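Local coordinates for protein lovastatin nonaketide synthase, polyketide synthase component (Aspergillus terreus, PDB 7CPX) that builds dihydromonacolin L, a lovastatin precursor, from nine malonyl-CoA units as an iterative multidomain polyketide synthase working with lovC, at residues V1545-H1551 with F1610-F1615; P557-F563 with I647-V652; G59-T65 with F217-K222. The protein carries 2 engineered substitutions. All blocks are in the same frame, centred on the assembly; numbering follows the deposited sequence.

Contact 1. Residues V1545-H1551 with F1610-F1615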
ATOM      1  N   VAL A1545      56.655  32.184 -34.964  1.00151.90           N
ATOM      2  CA  VAL A1545      57.555  31.399 -34.130  1.00151.90           C
ATOM      3  C   VAL A1545      57.909  30.149 -34.917  1.00151.90           C
ATOM      4  O   VAL A1545      57.041  29.307 -35.181  1.00151.90           O
ATOM      5  CB  VAL A1545      56.920  31.039 -32.781  1.00151.90           C
ATOM      6  CG1 VAL A1545      57.848  30.143 -31.982  1.00151.90           C
ATOM      7  CG2 VAL A1545      56.581  32.299 -32.004  1.00151.90           C
ATOM      8  N   ILE A1546      59.180  30.013 -35.279  1.00157.94           N
ATOM      9  CA  ILE A1546      59.636  28.951 -36.167  1.00157.94           C
ATOM     10  C   ILE A1546      60.574  28.040 -35.390  1.00157.94           C
ATOM     11  O   ILE A1546      61.609  28.493 -34.886  1.00157.94           O
ATOM     12  CB  ILE A1546      60.338  29.518 -37.410  1.00157.94           C
ATOM     13  CG1 ILE A1546      59.389  30.422 -38.199  1.00157.94           C
ATOM     14  CG2 ILE A1546      60.857  28.391 -38.290  1.00157.94           C
ATOM     15  CD1 ILE A1546      59.382  31.862 -37.732  1.00157.94           C
ATOM     16  N   LEU A1547      60.212  26.762 -35.293  1.00160.84           N
ATOM     17  CA  LEU A1547      61.148  25.703 -34.938  1.00160.84           C
ATOM     18  C   LEU A1547      61.553  25.011 -36.229  1.00160.84           C
ATOM     19  O   LEU A1547      60.700  24.455 -36.929  1.00160.84           O
ATOM     20  CB  LEU A1547      60.525  24.693 -33.974  1.00160.84           C
ATOM     21  CG  LEU A1547      60.067  25.176 -32.600  1.00160.84           C
ATOM     22  CD1 LEU A1547      58.572  25.440 -32.596  1.00160.84           C
ATOM     23  CD2 LEU A1547      60.443  24.148 -31.543  1.00160.84           C
ATOM     24  N   GLU A1548      62.842  25.049 -36.555  1.00168.79           N
ATOM     25  CA  GLU A1548      63.279  24.478 -37.819  1.00168.79           C
ATOM     26  C   GLU A1548      64.769  24.188 -37.760  1.00168.79           C
ATOM     27  O   GLU A1548      65.493  24.701 -36.903  1.00168.79           O
ATOM     28  CB  GLU A1548      62.955  25.415 -38.989  1.00168.79           C
ATOM     29  CG  GLU A1548      62.992  24.758 -40.365  1.00168.79           C
ATOM     30  CD  GLU A1548      62.068  23.560 -40.471  1.00168.79           C
ATOM     31  OE1 GLU A1548      62.417  22.485 -39.940  1.00168.79           O
ATOM     32  OE2 GLU A1548      60.988  23.695 -41.082  1.00168.79           O
ATOM     33  N   ILE A1549      65.213  23.347 -38.695  1.00176.76           N
ATOM     34  CA  ILE A1549      66.615  22.966 -38.770  1.00176.76           C
ATOM     35  C   ILE A1549      67.463  24.177 -39.135  1.00176.76           C
ATOM     36  O   ILE A1549      67.072  25.012 -39.962  1.00176.76           O
ATOM     37  CB  ILE A1549      66.804  21.829 -39.790  1.00176.76           C
ATOM     38  CG1 ILE A1549      66.242  22.232 -41.159  1.00176.76           C
ATOM     39  CG2 ILE A1549      66.133  20.561 -39.290  1.00176.76           C
ATOM     40  CD1 ILE A1549      66.629  21.292 -42.284  1.00176.76           C
ATOM     41  N   THR A1550      68.632  24.280 -38.508  1.00174.65           N
ATOM     42  CA  THR A1550      69.574  25.347 -38.801  1.00174.65           C
ATOM     43  C   THR A1550      70.970  24.878 -38.418  1.00174.65           C
ATOM     44  O   THR A1550      71.133  23.939 -37.638  1.00174.65           O
ATOM     45  CB  THR A1550      69.212  26.639 -38.054  1.00174.65           C
ATOM     46  OG1 THR A1550      70.168  27.660 -38.360  1.00174.65           O
ATOM     47  CG2 THR A1550      69.183  26.409 -36.551  1.00174.65           C
ATOM     48  N   HIS A1551      71.977  25.538 -38.990  1.00177.62           N
ATOM     49  CA  HIS A1551      73.379  25.312 -38.637  1.00177.62           C
ATOM     50  C   HIS A1551      73.699  23.815 -38.578  1.00177.62           C
ATOM     51  O   HIS A1551      73.992  23.245 -37.527  1.00177.62           O
ATOM     52  CB  HIS A1551      73.712  26.001 -37.310  1.00177.62           C
ATOM     53  CG  HIS A1551      73.643  27.493 -37.377  1.00177.62           C
ATOM     54  ND1 HIS A1551      74.649  28.260 -37.926  1.00177.62           N
ATOM     55  CD2 HIS A1551      72.688  28.361 -36.970  1.00177.62           C
ATOM     56  CE1 HIS A1551      74.316  29.537 -37.851  1.00177.62           C
ATOM     57  NE2 HIS A1551      73.130  29.624 -37.277  1.00177.62           N
ATOM     58  N   PHE A1610      70.779  23.003 -32.900  1.00179.67           N
ATOM     59  CA  PHE A1610      70.807  23.481 -34.273  1.00179.67           C
ATOM     60  C   PHE A1610      69.687  22.866 -35.114  1.00179.67           C
ATOM     61  O   PHE A1610      69.174  23.539 -36.017  1.00179.67           O
ATOM     62  CB  PHE A1610      72.180  23.202 -34.899  1.00179.67           C
ATOM     63  CG  PHE A1610      72.431  21.754 -35.217  1.00179.67           C
ATOM     64  CD1 PHE A1610      72.022  21.212 -36.427  1.00179.67           C
ATOM     65  CD2 PHE A1610      73.090  20.937 -34.313  1.00179.67           C
ATOM     66  CE1 PHE A1610      72.255  19.883 -36.721  1.00179.67           C
ATOM     67  CE2 PHE A1610      73.323  19.606 -34.602  1.00179.67           C
ATOM     68  CZ  PHE A1610      72.905  19.079 -35.809  1.00179.67           C
ATOM     69  N   PRO A1611      69.265  21.616 -34.876  1.00177.74           N
ATOM     70  CA  PRO A1611      68.173  21.064 -35.694  1.00177.74           C
ATOM     71  C   PRO A1611      66.810  21.634 -35.351  1.00177.74           C
ATOM     72  O   PRO A1611      65.867  21.446 -36.129  1.00177.74           O
ATOM     73  CB  PRO A1611      68.224  19.556 -35.395  1.00177.74           C
ATOM     74  CG  PRO A1611      69.408  19.343 -34.500  1.00177.74           C
ATOM     75  CD  PRO A1611      69.662  20.648 -33.839  1.00177.74           C
ATOM     76  N   THR A1612      66.675  22.313 -34.213  1.00172.01           N
ATOM     77  CA  THR A1612      65.381  22.801 -33.763  1.00172.01           C
ATOM     78  C   THR A1612      65.428  24.200 -33.164  1.00172.01           C
ATOM     79  O   THR A1612      64.426  24.630 -32.584  1.00172.01           O
ATOM     80  CB  THR A1612      64.785  21.836 -32.726  1.00172.01           C
ATOM     81  OG1 THR A1612      65.790  21.485 -31.768  1.00172.01           O
ATOM     82  CG2 THR A1612      64.272  20.579 -33.399  1.00172.01           C
ATOM     83  N   SER A1613      66.543  24.920 -33.282  1.00167.87           N
ATOM     84  CA  SER A1613      66.646  26.253 -32.705  1.00167.87           C
ATOM     85  C   SER A1613      65.471  27.114 -33.141  1.00167.87           C
ATOM     86  O   SER A1613      65.155  27.204 -34.330  1.00167.87           O
ATOM     87  CB  SER A1613      67.966  26.903 -33.127  1.00167.87           C
ATOM     88  OG  SER A1613      69.073  26.198 -32.593  1.00167.87           O
ATOM     89  N   VAL A1614      64.828  27.745 -32.171  1.00159.22           N
ATOM     90  CA  VAL A1614      63.585  28.468 -32.402  1.00159.22           C
ATOM     91  C   VAL A1614      63.887  29.939 -32.634  1.00159.22           C
ATOM     92  O   VAL A1614      64.842  30.502 -32.088  1.00159.22           O
ATOM     93  CB  VAL A1614      62.612  28.279 -31.221  1.00159.22           C
ATOM     94  CG1 VAL A1614      61.218  28.746 -31.609  1.00159.22           C
ATOM     95  CG2 VAL A1614      62.601  26.829 -30.773  1.00159.22           C
ATOM     96  N   PHE A1615      63.053  30.568 -33.460  1.00159.16           N
ATOM     97  CA  PHE A1615      63.192  31.979 -33.783  1.00159.16           C
ATOM     98  C   PHE A1615      61.832  32.653 -33.699  1.00159.16           C
ATOM     99  O   PHE A1615      60.800  32.038 -33.982  1.00159.16           O
ATOM    100  CB  PHE A1615      63.785  32.184 -35.182  1.00159.16           C
ATOM    101  CG  PHE A1615      64.997  31.342 -35.457  1.00159.16           C
ATOM    102  CD1 PHE A1615      66.216  31.647 -34.875  1.00159.16           C
ATOM    103  CD2 PHE A1615      64.919  30.247 -36.301  1.00159.16           C
ATOM    104  CE1 PHE A1615      67.333  30.873 -35.127  1.00159.16           C
ATOM    105  CE2 PHE A1615      66.032  29.472 -36.558  1.00159.16           C
ATOM    106  CZ  PHE A1615      67.241  29.784 -35.970  1.00159.16           C
TER
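Val1614 lies against Leu1547 and Val1545, with its CG2 3.5 Å from Leu1547 CD2 and its CG1 3.7 Å from Val1545 CG1. This apolar cluster lines one side of an antiparallel strand pair. Ile1546 and Phe1615 point to the other side and are joined by both backbone bonds of a hydrogen-bonded pair, Ile1546 N to Phe1615 O and Phe1615 N to Ile1546 O, each 2.9 Å. Beyond Leu1547 the ladder gives way to loops, which run close together: Ile1549 CA makes a CA-H...O contact of 3.1 Å with Pro1611 O, and Thr1550 N donates to Phe1610 O at 2.7 Å. From the strands the Phe1615 ring reaches back to the loop, its edge meeting Thr1550 CG2, CZ 3.9 Å from the methyl. The pair belongs to the mixed sheet of the Rossmann-like methyltransferase fold, where strand 1614-1618 runs antiparallel to 1542-1547. Helix 1420-1436 covers Val1545 and Leu1547, helix 1583-1592 packs on Ile1546 and Phe1615, and strand 1512-1518 bonds to the other edge of 1542-1547.

Contact 2. Residues P557-F563 with I647-V652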
ATOM      1  N   PRO A 557     -57.458 -31.067 -12.034  1.00164.98           N
ATOM      2  CA  PRO A 557     -58.875 -30.743 -11.814  1.00164.98           C
ATOM      3  C   PRO A 557     -59.775 -31.939 -11.533  1.00164.98           C
ATOM      4  O   PRO A 557     -60.999 -31.782 -11.574  1.00164.98           O
ATOM      5  CB  PRO A 557     -59.264 -30.089 -13.147  1.00164.98           C
ATOM      6  CG  PRO A 557     -58.440 -30.810 -14.150  1.00164.98           C
ATOM      7  CD  PRO A 557     -57.131 -31.131 -13.471  1.00164.98           C
ATOM      8  N   SER A 558     -59.217 -33.114 -11.250  1.00173.37           N
ATOM      9  CA  SER A 558     -60.017 -34.322 -11.085  1.00173.37           C
ATOM     10  C   SER A 558     -60.674 -34.332  -9.709  1.00173.37           C
ATOM     11  O   SER A 558     -59.987 -34.403  -8.679  1.00173.37           O
ATOM     12  CB  SER A 558     -59.152 -35.564 -11.282  1.00173.37           C
ATOM     13  OG  SER A 558     -57.988 -35.504 -10.480  1.00173.37           O
ATOM     14  N   VAL A 559     -62.005 -34.273  -9.695  1.00178.39           N
ATOM     15  CA  VAL A 559     -62.779 -34.254  -8.463  1.00178.39           C
ATOM     16  C   VAL A 559     -63.792 -35.389  -8.490  1.00178.39           C
ATOM     17  O   VAL A 559     -64.272 -35.801  -9.550  1.00178.39           O
ATOM     18  CB  VAL A 559     -63.501 -32.906  -8.250  1.00178.39           C
ATOM     19  CG1 VAL A 559     -64.633 -32.743  -9.249  1.00178.39           C
ATOM     20  CG2 VAL A 559     -64.023 -32.800  -6.827  1.00178.39           C
ATOM     21  N   LEU A 560     -64.109 -35.892  -7.302  1.00189.14           N
ATOM     22  CA  LEU A 560     -65.135 -36.908  -7.106  1.00189.14           C
ATOM     23  C   LEU A 560     -66.345 -36.249  -6.457  1.00189.14           C
ATOM     24  O   LEU A 560     -66.235 -35.683  -5.365  1.00189.14           O
ATOM     25  CB  LEU A 560     -64.613 -38.054  -6.240  1.00189.14           C
ATOM     26  CG  LEU A 560     -65.659 -39.021  -5.680  1.00189.14           C
ATOM     27  CD1 LEU A 560     -66.489 -39.629  -6.797  1.00189.14           C
ATOM     28  CD2 LEU A 560     -64.993 -40.108  -4.854  1.00189.14           C
ATOM     29  N   GLY A 561     -67.491 -36.327  -7.126  1.00190.32           N
ATOM     30  CA  GLY A 561     -68.700 -35.710  -6.617  1.00190.32           C
ATOM     31  C   GLY A 561     -69.474 -36.611  -5.680  1.00190.32           C
ATOM     32  O   GLY A 561     -70.154 -37.541  -6.124  1.00190.32           O
ATOM     33  N   ILE A 562     -69.374 -36.351  -4.379  1.00193.56           N
ATOM     34  CA  ILE A 562     -70.104 -37.097  -3.362  1.00193.56           C
ATOM     35  C   ILE A 562     -71.360 -36.310  -3.030  1.00193.56           C
ATOM     36  O   ILE A 562     -71.280 -35.178  -2.546  1.00193.56           O
ATOM     37  CB  ILE A 562     -69.240 -37.322  -2.113  1.00193.56           C
ATOM     38  CG1 ILE A 562     -68.039 -38.198  -2.467  1.00193.56           C
ATOM     39  CG2 ILE A 562     -70.066 -37.932  -0.994  1.00193.56           C
ATOM     40  CD1 ILE A 562     -66.719 -37.459  -2.433  1.00193.56           C
ATOM     41  N   PHE A 563     -72.522 -36.903  -3.276  1.00198.33           N
ATOM     42  CA  PHE A 563     -73.783 -36.175  -3.253  1.00198.33           C
ATOM     43  C   PHE A 563     -74.531 -36.458  -1.955  1.00198.33           C
ATOM     44  O   PHE A 563     -74.789 -37.618  -1.618  1.00198.33           O
ATOM     45  CB  PHE A 563     -74.622 -36.552  -4.473  1.00198.33           C
ATOM     46  CG  PHE A 563     -74.095 -35.975  -5.751  1.00198.33           C
ATOM     47  CD1 PHE A 563     -72.942 -36.481  -6.327  1.00198.33           C
ATOM     48  CD2 PHE A 563     -74.738 -34.916  -6.369  1.00198.33           C
ATOM     49  CE1 PHE A 563     -72.445 -35.949  -7.497  1.00198.33           C
ATOM     50  CE2 PHE A 563     -74.246 -34.381  -7.542  1.00198.33           C
ATOM     51  CZ  PHE A 563     -73.096 -34.898  -8.104  1.00198.33           C
ATOM     52  N   ILE A 647     -65.055 -27.716 -13.967  1.00169.04           N
ATOM     53  CA  ILE A 647     -64.481 -28.732 -13.096  1.00169.04           C
ATOM     54  C   ILE A 647     -64.851 -30.100 -13.648  1.00169.04           C
ATOM     55  O   ILE A 647     -66.035 -30.403 -13.842  1.00169.04           O
ATOM     56  CB  ILE A 647     -64.980 -28.562 -11.652  1.00169.04           C
ATOM     57  CG1 ILE A 647     -64.529 -27.213 -11.090  1.00169.04           C
ATOM     58  CG2 ILE A 647     -64.473 -29.701 -10.784  1.00169.04           C
ATOM     59  CD1 ILE A 647     -65.192 -26.837  -9.783  1.00169.04           C
ATOM     60  N   ARG A 648     -63.841 -30.928 -13.905  1.00171.46           N
ATOM     61  CA  ARG A 648     -64.054 -32.258 -14.460  1.00171.46           C
ATOM     62  C   ARG A 648     -64.323 -33.239 -13.327  1.00171.46           C
ATOM     63  O   ARG A 648     -63.570 -33.292 -12.350  1.00171.46           O
ATOM     64  CB  ARG A 648     -62.844 -32.692 -15.287  1.00171.46           C
ATOM     65  CG  ARG A 648     -62.392 -31.640 -16.301  1.00171.46           C
ATOM     66  CD  ARG A 648     -63.558 -31.118 -17.137  1.00171.46           C
ATOM     67  NE  ARG A 648     -63.159 -30.064 -18.061  1.00171.46           N
ATOM     68  CZ  ARG A 648     -64.008 -29.341 -18.779  1.00171.46           C
ATOM     69  NH1 ARG A 648     -65.316 -29.531 -18.703  1.00171.46           N
ATOM     70  NH2 ARG A 648     -63.534 -28.401 -19.592  1.00171.46           N
ATOM     71  N   PHE A 649     -65.391 -34.021 -13.470  1.00180.20           N
ATOM     72  CA  PHE A 649     -65.999 -34.735 -12.359  1.00180.20           C
ATOM     73  C   PHE A 649     -65.888 -36.245 -12.518  1.00180.20           C
ATOM     74  O   PHE A 649     -65.861 -36.777 -13.631  1.00180.20           O
ATOM     75  CB  PHE A 649     -67.484 -34.374 -12.226  1.00180.20           C
ATOM     76  CG  PHE A 649     -67.743 -33.167 -11.378  1.00180.20           C
ATOM     77  CD1 PHE A 649     -67.975 -33.300 -10.020  1.00180.20           C
ATOM     78  CD2 PHE A 649     -67.768 -31.902 -11.937  1.00180.20           C
ATOM     79  CE1 PHE A 649     -68.218 -32.193  -9.234  1.00180.20           C
ATOM     80  CE2 PHE A 649     -68.010 -30.790 -11.157  1.00180.20           C
ATOM     81  CZ  PHE A 649     -68.237 -30.936  -9.803  1.00180.20           C
ATOM     82  N   THR A 650     -65.816 -36.919 -11.374  1.00189.03           N
ATOM     83  CA  THR A 650     -66.179 -38.319 -11.234  1.00189.03           C
ATOM     84  C   THR A 650     -67.297 -38.396 -10.203  1.00189.03           C
ATOM     85  O   THR A 650     -67.277 -37.683  -9.197  1.00189.03           O
ATOM     86  CB  THR A 650     -64.988 -39.184 -10.800  1.00189.03           C
ATOM     87  OG1 THR A 650     -64.402 -38.641  -9.611  1.00189.03           O
ATOM     88  CG2 THR A 650     -63.939 -39.240 -11.900  1.00189.03           C
ATOM     89  N   ALA A 651     -68.289 -39.243 -10.463  1.00197.37           N
ATOM     90  CA  ALA A 651     -69.545 -39.189  -9.728  1.00197.37           C
ATOM     91  C   ALA A 651     -69.792 -40.472  -8.949  1.00197.37           C
ATOM     92  O   ALA A 651     -69.638 -41.576  -9.479  1.00197.37           O
ATOM     93  CB  ALA A 651     -70.719 -38.930 -10.676  1.00197.37           C
ATOM     94  N   VAL A 652     -70.179 -40.307  -7.685  1.00201.99           N
ATOM     95  CA  VAL A 652     -70.681 -41.386  -6.843  1.00201.99           C
ATOM     96  C   VAL A 652     -71.956 -40.891  -6.178  1.00201.99           C
ATOM     97  O   VAL A 652     -71.984 -39.783  -5.631  1.00201.99           O
ATOM     98  CB  VAL A 652     -69.652 -41.826  -5.785  1.00201.99           C
ATOM     99  CG1 VAL A 652     -70.330 -42.632  -4.686  1.00201.99           C
ATOM    100  CG2 VAL A 652     -68.548 -42.642  -6.431  1.00201.99           C
TER
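Thr650 supplies the strongest polar links, its N and OG1 both donating to Val559 O, at 2.6 and 2.8 Å. Its own carbonyl continues the ladder: Gly561 N reaches Thr650 O in a very short bond of 2.5 Å. Val559 N to Arg648 O and Val652 N to Gly561 O, both 3.2 Å, complete the parallel register, in which Val559, Leu560, Gly561 and Ile562 face Phe649, Thr650, Ala651 and Val652. The axes of the two short strands approach to 4.4 Å and cross at -35°, a marked twist. These are neighbouring strands of the five-stranded parallel sheet in the malonyl-CoA:ACP transacylase domain; helix 624-644 lies in the connection between them, as in a beta-alpha-beta crossover. On the side of Val559 and Phe649, Val559 CG1 sits over the face of the Phe649 ring, 3.7 Å from its centroid in a CH-pi contact, and 3.4 Å from Ile647 CG2. Gly561 belongs to this side too: a CB there would clash with the Phe563 ring and crowd Phe649 CD1. On the other side Leu560 CD1 touches Val652 CG2 at 3.7 Å, beneath helix 828-838. Phe563 extends under helix 657-665, touching a possible nucleophile elbow of the GxSxG type, while Leu560 also pairs through its backbone with Ile844 and Ile846 of the next strand, 844-848.

Contact 3. Residues G59-T65 with F217-K222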
ATOM      1  N   GLY A  59     -14.976  18.892 -13.576  1.00 86.65           N
ATOM      2  CA  GLY A  59     -15.353  17.561 -14.021  1.00 86.65           C
ATOM      3  C   GLY A  59     -14.185  16.776 -14.584  1.00 86.65           C
ATOM      4  O   GLY A  59     -14.065  15.571 -14.353  1.00 86.65           O
ATOM      5  N   LYS A  60     -13.305  17.447 -15.324  1.00 87.46           N
ATOM      6  CA  LYS A  60     -12.174  16.788 -15.959  1.00 87.46           C
ATOM      7  C   LYS A  60     -11.050  16.468 -14.982  1.00 87.46           C
ATOM      8  O   LYS A  60     -10.010  15.955 -15.407  1.00 87.46           O
ATOM      9  CB  LYS A  60     -11.637  17.652 -17.102  1.00 87.46           C
ATOM     10  CG  LYS A  60     -12.628  17.843 -18.240  1.00 87.46           C
ATOM     11  CD  LYS A  60     -11.948  18.332 -19.511  1.00 87.46           C
ATOM     12  CE  LYS A  60     -11.400  19.741 -19.360  1.00 87.46           C
ATOM     13  NZ  LYS A  60     -12.480  20.738 -19.121  1.00 87.46           N
ATOM     14  N   HIS A  61     -11.229  16.758 -13.695  1.00 86.42           N
ATOM     15  CA  HIS A  61     -10.220  16.402 -12.709  1.00 86.42           C
ATOM     16  C   HIS A  61     -10.041  14.890 -12.668  1.00 86.42           C
ATOM     17  O   HIS A  61     -11.012  14.130 -12.720  1.00 86.42           O
ATOM     18  CB  HIS A  61     -10.617  16.925 -11.330  1.00 86.42           C
ATOM     19  CG  HIS A  61      -9.542  16.783 -10.297  1.00 86.42           C
ATOM     20  ND1 HIS A  61      -9.115  15.559  -9.831  1.00 86.42           N
ATOM     21  CD2 HIS A  61      -8.812  17.713  -9.636  1.00 86.42           C
ATOM     22  CE1 HIS A  61      -8.167  15.740  -8.928  1.00 86.42           C
ATOM     23  NE2 HIS A  61      -7.964  17.038  -8.792  1.00 86.42           N
ATOM     24  N   HIS A  62      -8.788  14.456 -12.574  1.00 86.07           N
ATOM     25  CA  HIS A  62      -8.482  13.034 -12.632  1.00 86.07           C
ATOM     26  C   HIS A  62      -9.193  12.279 -11.517  1.00 86.07           C
ATOM     27  O   HIS A  62      -9.108  12.650 -10.345  1.00 86.07           O
ATOM     28  CB  HIS A  62      -6.974  12.824 -12.526  1.00 86.07           C
ATOM     29  CG  HIS A  62      -6.391  13.326 -11.243  1.00 86.07           C
ATOM     30  ND1 HIS A  62      -6.452  12.608 -10.069  1.00 86.07           N
ATOM     31  CD2 HIS A  62      -5.754  14.483 -10.944  1.00 86.07           C
ATOM     32  CE1 HIS A  62      -5.867  13.295  -9.105  1.00 86.07           C
ATOM     33  NE2 HIS A  62      -5.434  14.435  -9.610  1.00 86.07           N
ATOM     34  N   GLY A  63      -9.889  11.210 -11.890  1.00 83.63           N
ATOM     35  CA  GLY A  63     -10.538  10.356 -10.908  1.00 83.63           C
ATOM     36  C   GLY A  63     -11.552  11.071 -10.043  1.00 83.63           C
ATOM     37  O   GLY A  63     -11.678  10.759  -8.853  1.00 83.63           O
ATOM     38  N   ARG A  64     -12.288  12.021 -10.616  1.00 84.99           N
ATOM     39  CA  ARG A  64     -13.316  12.752  -9.892  1.00 84.99           C
ATOM     40  C   ARG A  64     -14.526  12.933 -10.795  1.00 84.99           C
ATOM     41  O   ARG A  64     -14.464  12.717 -12.008  1.00 84.99           O
ATOM     42  CB  ARG A  64     -12.822  14.123  -9.414  1.00 84.99           C
ATOM     43  CG  ARG A  64     -11.524  14.104  -8.631  1.00 84.99           C
ATOM     44  CD  ARG A  64     -11.674  13.505  -7.246  1.00 84.99           C
ATOM     45  NE  ARG A  64     -10.439  13.649  -6.484  1.00 84.99           N
ATOM     46  CZ  ARG A  64     -10.102  14.734  -5.799  1.00 84.99           C
ATOM     47  NH1 ARG A  64     -10.909  15.779  -5.715  1.00 84.99           N
ATOM     48  NH2 ARG A  64      -8.922  14.775  -5.188  1.00 84.99           N
ATOM     49  N   THR A  65     -15.637  13.338 -10.186  1.00 84.13           N
ATOM     50  CA  THR A  65     -16.861  13.640 -10.914  1.00 84.13           C
ATOM     51  C   THR A  65     -17.434  14.945 -10.389  1.00 84.13           C
ATOM     52  O   THR A  65     -17.494  15.153  -9.174  1.00 84.13           O
ATOM     53  CB  THR A  65     -17.890  12.513 -10.766  1.00 84.13           C
ATOM     54  OG1 THR A  65     -19.068  12.833 -11.516  1.00 84.13           O
ATOM     55  CG2 THR A  65     -18.263  12.314  -9.306  1.00 84.13           C
ATOM     56  N   PHE A 217     -19.780   7.820 -13.354  1.00 81.46           N
ATOM     57  CA  PHE A 217     -19.738   9.245 -13.046  1.00 81.46           C
ATOM     58  C   PHE A 217     -18.418   9.858 -13.486  1.00 81.46           C
ATOM     59  O   PHE A 217     -18.395  10.905 -14.142  1.00 81.46           O
ATOM     60  CB  PHE A 217     -19.960   9.468 -11.551  1.00 81.46           C
ATOM     61  CG  PHE A 217     -21.384   9.296 -11.124  1.00 81.46           C
ATOM     62  CD1 PHE A 217     -21.869   8.048 -10.791  1.00 81.46           C
ATOM     63  CD2 PHE A 217     -22.237  10.380 -11.057  1.00 81.46           C
ATOM     64  CE1 PHE A 217     -23.176   7.883 -10.399  1.00 81.46           C
ATOM     65  CE2 PHE A 217     -23.549  10.224 -10.665  1.00 81.46           C
ATOM     66  CZ  PHE A 217     -24.021   8.972 -10.335  1.00 81.46           C
ATOM     67  N   VAL A 218     -17.304   9.211 -13.142  1.00 83.90           N
ATOM     68  CA  VAL A 218     -15.997   9.744 -13.511  1.00 83.90           C
ATOM     69  C   VAL A 218     -15.847   9.775 -15.025  1.00 83.90           C
ATOM     70  O   VAL A 218     -15.381  10.767 -15.598  1.00 83.90           O
ATOM     71  CB  VAL A 218     -14.878   8.919 -12.849  1.00 83.90           C
ATOM     72  CG1 VAL A 218     -13.516   9.409 -13.309  1.00 83.90           C
ATOM     73  CG2 VAL A 218     -14.986   9.001 -11.340  1.00 83.90           C
ATOM     74  N   LEU A 219     -16.244   8.694 -15.695  1.00 84.01           N
ATOM     75  CA  LEU A 219     -16.110   8.633 -17.146  1.00 84.01           C
ATOM     76  C   LEU A 219     -16.899   9.749 -17.817  1.00 84.01           C
ATOM     77  O   LEU A 219     -16.369  10.481 -18.661  1.00 84.01           O
ATOM     78  CB  LEU A 219     -16.573   7.267 -17.653  1.00 84.01           C
ATOM     79  CG  LEU A 219     -15.684   6.078 -17.289  1.00 84.01           C
ATOM     80  CD1 LEU A 219     -16.414   4.772 -17.546  1.00 84.01           C
ATOM     81  CD2 LEU A 219     -14.391   6.120 -18.076  1.00 84.01           C
ATOM     82  N   GLU A 220     -18.173   9.899 -17.448  1.00 85.38           N
ATOM     83  CA  GLU A 220     -19.005  10.916 -18.079  1.00 85.38           C
ATOM     84  C   GLU A 220     -18.535  12.322 -17.735  1.00 85.38           C
ATOM     85  O   GLU A 220     -18.544  13.203 -18.601  1.00 85.38           O
ATOM     86  CB  GLU A 220     -20.466  10.728 -17.667  1.00 85.38           C
ATOM     87  CG  GLU A 220     -21.208   9.635 -18.427  1.00 85.38           C
ATOM     88  CD  GLU A 220     -20.591   8.260 -18.265  1.00 85.38           C
ATOM     89  OE1 GLU A 220     -19.351   8.164 -18.184  1.00 85.38           O
ATOM     90  OE2 GLU A 220     -21.353   7.272 -18.216  1.00 85.38           O
ATOM     91  N   SER A 221     -18.119  12.555 -16.487  1.00 83.81           N
ATOM     92  CA  SER A 221     -17.627  13.869 -16.103  1.00 83.81           C
ATOM     93  C   SER A 221     -16.312  14.205 -16.786  1.00 83.81           C
ATOM     94  O   SER A 221     -15.996  15.388 -16.948  1.00 83.81           O
ATOM     95  CB  SER A 221     -17.456  13.939 -14.587  1.00 83.81           C
ATOM     96  OG  SER A 221     -17.187  15.262 -14.169  1.00 83.81           O
ATOM     97  N   LYS A 222     -15.541  13.193 -17.188  1.00 84.29           N
ATOM     98  CA  LYS A 222     -14.330  13.456 -17.953  1.00 84.29           C
ATOM     99  C   LYS A 222     -14.655  14.169 -19.257  1.00 84.29           C
ATOM    100  O   LYS A 222     -13.874  15.009 -19.719  1.00 84.29           O
ATOM    101  CB  LYS A 222     -13.588  12.146 -18.228  1.00 84.29           C
ATOM    102  CG  LYS A 222     -12.146  12.112 -17.733  1.00 84.29           C
ATOM    103  CD  LYS A 222     -12.027  11.717 -16.264  1.00 84.29           C
ATOM    104  CE  LYS A 222     -12.403  12.849 -15.322  1.00 84.29           C
ATOM    105  NZ  LYS A 222     -13.843  12.836 -14.959  1.00 84.29           N
TER
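Phe217 opens the contact through its carbonyl, which accepts a weak hydrogen bond from Thr65 OG1 (3.3 Å to Phe217 O); that hydroxyl also lies at the edge of the Phe217 ring, whose far end leads away to a cation-pi contact with Arg244. One residue on, Val218 places CG1 3.9 Å from Gly63 CA, in the type II turn His61-Arg64, where Gly63 has positive phi. Leu219 and Glu220 face other neighbours, including Ser151 and Ala152 of the second subunit. Ser221 comes back toward the loop: its OG is 2.9 Å from Gly59 CA, so close that a CB on residue 59 would clash with it, and it is hydrogen-bonded to Asn66 OD1, next after Thr65 in the same loop. Lys222 starts away from the loop at CB, but its chain folds back until NZ donates to Gly59 O at 2.8 Å and Arg64 O at 3.0 Å, and also to Val218 O of its own helix at 2.7 Å. Lys222 CE lies 3.2 Å from His61 O. This joins helix 214-222 to a ketosynthase loop that also meets the dehydratase, Gly63 O accepting from Lys958. No carboxylate takes part across the segments: three main-chain carbonyls, two from the loop and one from its own helix, satisfy the buried ammonium, so the lysine's link depends on the loop backbone's course rather than a loop side chain.

Overall arrangement
All three contacts are largely buried, contact 1 with no exposed residue, contacts 2 and 3 each with one at the margin (Arg648, Lys60). They occupy separate domains: contact 3 the ketosynthase, contact 2 the transacylase, contact 1 the methyltransferase. Contacts 1 and 2 lie on opposite sides of the chain's centre, their centres about 147 Å apart; contact 3 is nearer the middle. No structural element is common to any two. Contacts 1 and 2 are strand pairs, antiparallel and parallel respectively, held mainly by backbone bonds and apolar side chains between helices, with one threonine hydroxyl added in contact 2. Contact 3 joins helix to loop through side-chain donors, and it alone touches the second subunit.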